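Local coordinates for EAL domain protein (Vibrio cholerae serotype O1, PDB 6IJ2) that degrades the cyclic dinucleotides c-di-GMP and cGAMP as a standalone phosphodiesterase built from an EAL domain, at residues F30-Y44 and E245-A257. The protein carries 1 engineered substitution. Sequence-based numbering, arbitrary orientation.
With nucleotides of chain B.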
# COMPACT_ATOMS: atom_id res chain seq x y z
N PHE A 30 23.65 11.85 -8.16
CA PHE A 30 23.74 10.40 -8.09
C PHE A 30 23.95 9.99 -6.64
O PHE A 30 24.75 10.59 -5.92
CB PHE A 30 24.89 9.85 -8.98
CG PHE A 30 24.69 10.13 -10.44
CD1 PHE A 30 23.93 9.28 -11.23
CD2 PHE A 30 25.22 11.28 -11.02
CE1 PHE A 30 23.73 9.55 -12.58
CE2 PHE A 30 25.02 11.56 -12.36
CZ PHE A 30 24.27 10.69 -13.14
N GLN A 31 23.23 8.95 -6.21
CA GLN A 31 23.38 8.46 -4.86
C GLN A 31 23.71 6.97 -4.90
O GLN A 31 22.98 6.20 -5.54
CB GLN A 31 22.11 8.69 -4.02
CG GLN A 31 22.30 8.27 -2.58
CD GLN A 31 21.07 8.50 -1.73
OE1 GLN A 31 19.95 8.37 -2.23
NE2 GLN A 31 21.26 8.84 -0.45
N PRO A 32 24.77 6.53 -4.23
CA PRO A 32 25.17 5.12 -4.34
C PRO A 32 24.25 4.16 -3.59
O PRO A 32 23.66 4.48 -2.56
CB PRO A 32 26.58 5.10 -3.74
CG PRO A 32 26.63 6.26 -2.82
CD PRO A 32 25.74 7.32 -3.45
N ILE A 33 24.13 2.97 -4.17
CA ILE A 33 23.50 1.81 -3.55
C ILE A 33 24.64 0.86 -3.20
O ILE A 33 25.45 0.53 -4.08
CB ILE A 33 22.51 1.14 -4.52
CG1 ILE A 33 21.38 2.12 -4.87
CG2 ILE A 33 21.94 -0.16 -3.93
CD1 ILE A 33 20.54 1.68 -6.08
N VAL A 34 24.72 0.44 -1.94
CA VAL A 34 25.88 -0.29 -1.44
C VAL A 34 25.46 -1.73 -1.20
O VAL A 34 24.38 -1.98 -0.65
CB VAL A 34 26.41 0.34 -0.14
CG1 VAL A 34 27.58 -0.45 0.41
CG2 VAL A 34 26.81 1.78 -0.37
N ASN A 35 26.30 -2.68 -1.64
CA ASN A 35 26.16 -4.07 -1.21
C ASN A 35 26.91 -4.21 0.11
O ASN A 35 28.14 -4.18 0.14
CB ASN A 35 26.72 -5.02 -2.26
CG ASN A 35 26.50 -6.47 -1.89
OD1 ASN A 35 26.80 -6.89 -0.77
ND2 ASN A 35 25.94 -7.23 -2.81
N CYS A 36 26.16 -4.35 1.22
CA CYS A 36 26.74 -4.34 2.55
C CYS A 36 27.50 -5.62 2.88
O CYS A 36 28.26 -5.63 3.85
CB CYS A 36 25.64 -4.10 3.59
SG CYS A 36 25.01 -2.42 3.45
N ARG A 37 27.32 -6.68 2.11
CA ARG A 37 28.09 -7.89 2.34
C ARG A 37 29.48 -7.79 1.70
O ARG A 37 30.48 -8.05 2.36
CB ARG A 37 27.34 -9.09 1.78
CG ARG A 37 27.77 -10.40 2.41
CD ARG A 37 27.22 -11.57 1.63
NE ARG A 37 27.98 -11.76 0.40
CZ ARG A 37 27.50 -11.59 -0.82
NH1 ARG A 37 26.24 -11.23 -1.00
NH2 ARG A 37 28.29 -11.79 -1.86
N THR A 38 29.54 -7.41 0.43
CA THR A 38 30.81 -7.31 -0.29
C THR A 38 31.50 -5.96 -0.13
O THR A 38 32.68 -5.83 -0.49
CB THR A 38 30.59 -7.55 -1.79
OG1 THR A 38 29.77 -6.48 -2.30
CG2 THR A 38 29.88 -8.87 -2.02
N LYS A 39 30.77 -4.96 0.35
CA LYS A 39 31.22 -3.58 0.53
C LYS A 39 31.49 -2.90 -0.80
O LYS A 39 32.11 -1.83 -0.84
CB LYS A 39 32.44 -3.52 1.45
CG LYS A 39 32.14 -4.08 2.83
CD LYS A 39 33.34 -4.06 3.75
CE LYS A 39 33.05 -4.84 5.03
NZ LYS A 39 34.27 -4.99 5.88
N GLU A 40 31.01 -3.47 -1.89
CA GLU A 40 31.10 -2.87 -3.21
C GLU A 40 29.86 -2.05 -3.51
O GLU A 40 28.79 -2.25 -2.93
CB GLU A 40 31.28 -3.96 -4.27
CG GLU A 40 32.56 -4.78 -4.08
CD GLU A 40 32.61 -6.02 -4.96
OE1 GLU A 40 31.62 -6.28 -5.68
OE2 GLU A 40 33.64 -6.73 -4.92
N ILE A 41 30.02 -1.11 -4.44
CA ILE A 41 28.89 -0.30 -4.87
C ILE A 41 28.11 -1.08 -5.92
O ILE A 41 28.66 -1.50 -6.94
CB ILE A 41 29.37 1.06 -5.41
CG1 ILE A 41 29.93 1.88 -4.25
CG2 ILE A 41 28.24 1.78 -6.13
CD1 ILE A 41 30.56 3.19 -4.67
N PHE A 42 26.81 -1.28 -5.65
CA PHE A 42 25.92 -1.96 -6.58
C PHE A 42 25.57 -1.06 -7.76
O PHE A 42 25.43 -1.53 -8.90
CB PHE A 42 24.64 -2.39 -5.82
CG PHE A 42 23.50 -2.79 -6.71
CD1 PHE A 42 23.39 -4.09 -7.17
CD2 PHE A 42 22.55 -1.85 -7.11
CE1 PHE A 42 22.35 -4.46 -8.00
CE2 PHE A 42 21.50 -2.21 -7.94
CZ PHE A 42 21.40 -3.52 -8.39
N GLY A 43 25.40 0.23 -7.49
CA GLY A 43 25.03 1.18 -8.53
C GLY A 43 24.72 2.53 -7.91
O GLY A 43 25.02 2.78 -6.75
N TYR A 44 24.12 3.40 -8.73
CA TYR A 44 23.73 4.74 -8.29
C TYR A 44 22.34 5.07 -8.81
O TYR A 44 22.02 4.76 -9.96
CB TYR A 44 24.69 5.83 -8.82
CG TYR A 44 26.08 5.78 -8.24
CD1 TYR A 44 27.02 4.87 -8.71
CD2 TYR A 44 26.45 6.66 -7.23
CE1 TYR A 44 28.28 4.82 -8.18
CE2 TYR A 44 27.72 6.61 -6.69
CZ TYR A 44 28.63 5.70 -7.18
OH TYR A 44 29.90 5.64 -6.65
N GLU A 245 26.14 15.96 -10.03
CA GLU A 245 26.97 15.65 -11.21
C GLU A 245 28.24 14.91 -10.82
O GLU A 245 29.31 15.12 -11.39
CB GLU A 245 27.29 16.93 -12.00
CG GLU A 245 26.04 17.61 -12.55
CD GLU A 245 26.35 18.67 -13.61
OE1 GLU A 245 27.33 19.43 -13.46
OE2 GLU A 245 25.60 18.73 -14.61
N SER A 246 28.12 14.00 -9.85
CA SER A 246 29.28 13.25 -9.39
C SER A 246 28.84 11.91 -8.82
O SER A 246 27.66 11.71 -8.52
CB SER A 246 30.08 14.03 -8.34
OG SER A 246 29.28 14.31 -7.20
N LEU A 247 29.80 11.00 -8.70
CA LEU A 247 29.59 9.68 -8.10
C LEU A 247 30.19 9.68 -6.71
O LEU A 247 31.41 9.48 -6.56
CB LEU A 247 30.22 8.58 -8.97
CG LEU A 247 29.71 8.52 -10.40
CD1 LEU A 247 30.41 7.41 -11.19
CD2 LEU A 247 28.18 8.34 -10.43
N PRO A 248 29.40 9.91 -5.66
CA PRO A 248 29.96 10.05 -4.31
C PRO A 248 30.64 8.77 -3.84
O PRO A 248 30.25 7.66 -4.21
CB PRO A 248 28.73 10.36 -3.44
CG PRO A 248 27.69 10.84 -4.39
CD PRO A 248 27.95 10.18 -5.70
N SER A 249 31.66 8.96 -3.01
CA SER A 249 32.30 7.86 -2.31
C SER A 249 31.48 7.49 -1.08
O SER A 249 30.78 8.32 -0.51
CB SER A 249 33.72 8.25 -1.88
OG SER A 249 33.68 9.39 -1.04
N VAL A 250 31.60 6.23 -0.67
CA VAL A 250 30.84 5.70 0.46
C VAL A 250 31.65 5.82 1.74
O VAL A 250 32.86 5.60 1.76
CB VAL A 250 30.42 4.24 0.19
CG1 VAL A 250 29.99 3.55 1.47
CG2 VAL A 250 29.30 4.22 -0.82
N ASN A 251 30.95 6.22 2.81
CA ASN A 251 31.36 6.28 4.21
C ASN A 251 32.39 5.20 4.55
O ASN A 251 32.11 4.00 4.42
CB ASN A 251 30.11 6.13 5.09
CG ASN A 251 30.40 6.28 6.57
OD1 ASN A 251 31.47 6.74 6.97
ND2 ASN A 251 29.43 5.91 7.40
N PRO A 252 33.59 5.59 4.99
CA PRO A 252 34.56 4.58 5.44
C PRO A 252 34.14 3.86 6.72
O PRO A 252 34.56 2.72 6.94
CB PRO A 252 35.85 5.39 5.66
CG PRO A 252 35.64 6.67 4.89
CD PRO A 252 34.17 6.94 4.96
N GLU A 253 33.34 4.51 7.57
CA GLU A 253 33.00 3.93 8.87
C GLU A 253 32.20 2.64 8.71
O GLU A 253 32.39 1.69 9.47
CB GLU A 253 32.22 4.94 9.70
CG GLU A 253 32.00 4.55 11.17
CD GLU A 253 30.65 3.88 11.41
OE1 GLU A 253 30.64 2.70 11.82
OE2 GLU A 253 29.61 4.53 11.20
N PHE A 254 31.29 2.59 7.73
CA PHE A 254 30.50 1.39 7.52
C PHE A 254 31.38 0.21 7.11
O PHE A 254 31.06 -0.94 7.43
CB PHE A 254 29.43 1.65 6.46
CG PHE A 254 29.51 0.74 5.27
CD1 PHE A 254 30.29 1.07 4.17
CD2 PHE A 254 28.81 -0.46 5.24
CE1 PHE A 254 30.38 0.23 3.09
CE2 PHE A 254 28.89 -1.30 4.16
CZ PHE A 254 29.68 -0.96 3.08
N SER A 255 32.50 0.48 6.44
CA SER A 255 33.37 -0.60 5.97
C SER A 255 34.00 -1.36 7.13
O SER A 255 34.16 -2.58 7.07
CB SER A 255 34.46 -0.03 5.06
OG SER A 255 33.92 0.79 4.04
N GLU A 256 34.34 -0.65 8.21
CA GLU A 256 35.05 -1.25 9.33
C GLU A 256 34.09 -1.34 10.50
O GLU A 256 33.25 -2.26 10.54
CB GLU A 256 36.33 -0.45 9.64
CG GLU A 256 37.07 0.04 8.40
CD GLU A 256 37.53 -1.09 7.50
OE1 GLU A 256 37.96 -2.14 8.03
OE2 GLU A 256 37.46 -0.93 6.27
N ALA A 257 34.15 -0.43 11.48
CA ALA A 257 33.27 -0.44 12.65
C ALA A 257 33.30 -1.77 13.40
O ALA A 257 32.36 -2.11 14.12
CB ALA A 257 31.84 -0.10 12.24
OP3 G B 1 12.22 6.92 -3.09
P G B 1 12.14 8.16 -3.81
OP1 G B 1 12.79 8.06 -5.08
OP2 G B 1 10.76 8.52 -3.80
O5' G B 1 12.89 9.16 -2.86
C5' G B 1 14.21 9.62 -3.16
C4' G B 1 14.54 10.81 -2.28
O4' G B 1 15.05 10.34 -1.02
C3' G B 1 15.60 11.78 -2.82
O3' G B 1 15.21 13.13 -2.73
C2' G B 1 16.79 11.55 -1.90
O2' G B 1 17.58 12.67 -1.64
C1' G B 1 16.09 11.17 -0.60
N9 G B 1 16.94 10.42 0.31
C8 G B 1 17.91 9.52 -0.02
N7 G B 1 18.50 9.00 1.01
C5 G B 1 17.88 9.59 2.10
C6 G B 1 18.10 9.42 3.49
O6 G B 1 18.91 8.70 4.05
N1 G B 1 17.25 10.23 4.24
C2 G B 1 16.31 11.08 3.72
N2 G B 1 15.58 11.75 4.60
N3 G B 1 16.09 11.24 2.42
C4 G B 1 16.91 10.47 1.68
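Lys39 NZ donates to the backbone carbonyl of Ser255, with NZ 2.7 Å from Ser255 O and lying in the carbonyl plane at a C=O...N angle of 156°. The lysine chain is extended beyond CG, which carries the ammonium along the poorly ordered C-terminal end to that oxygen. On the way its CG passes 4.0 Å from CZ of Phe254. The same ring carbon meets Val34 CG1 at 3.4 Å, a close fit, while Cys36 SG stands obliquely beside the ring, 5.2 Å from its centroid; Phe239 meets this ring edge-to-face. Asn35 shapes the loop that presents Cys36 and Lys39: its OD1 accepts from the backbone N of both Arg37 and Thr38, an Asx motif. The example illustrates how a chain terminus can pack against a barrel. In the EAL fold, a TIM-barrel variant, the first strand runs antiparallel to its neighbour, and here the tail after strand 233-244 lies along the outside of that 27-35/41-49 hairpin. Side chains alternate accordingly. Phe30, Pro32 and Val34 turn toward the tail, whereas Gln31 points away from it and places NE2 3.1 Å from N7 of the guanine of G1 of chain B. Val250 wedges its CG2 against CG2 of Val34 (3.5 Å) and also touches Pro32 and Ile41. Farther along, Leu247 CD2 sits over the centre of the Tyr44 ring, a CH-pi contact 3.9 Å from the centroid and only 6° off the normal, while Pro248 CD packs 3.7 Å from Tyr44 CE2, at the rim of that ring.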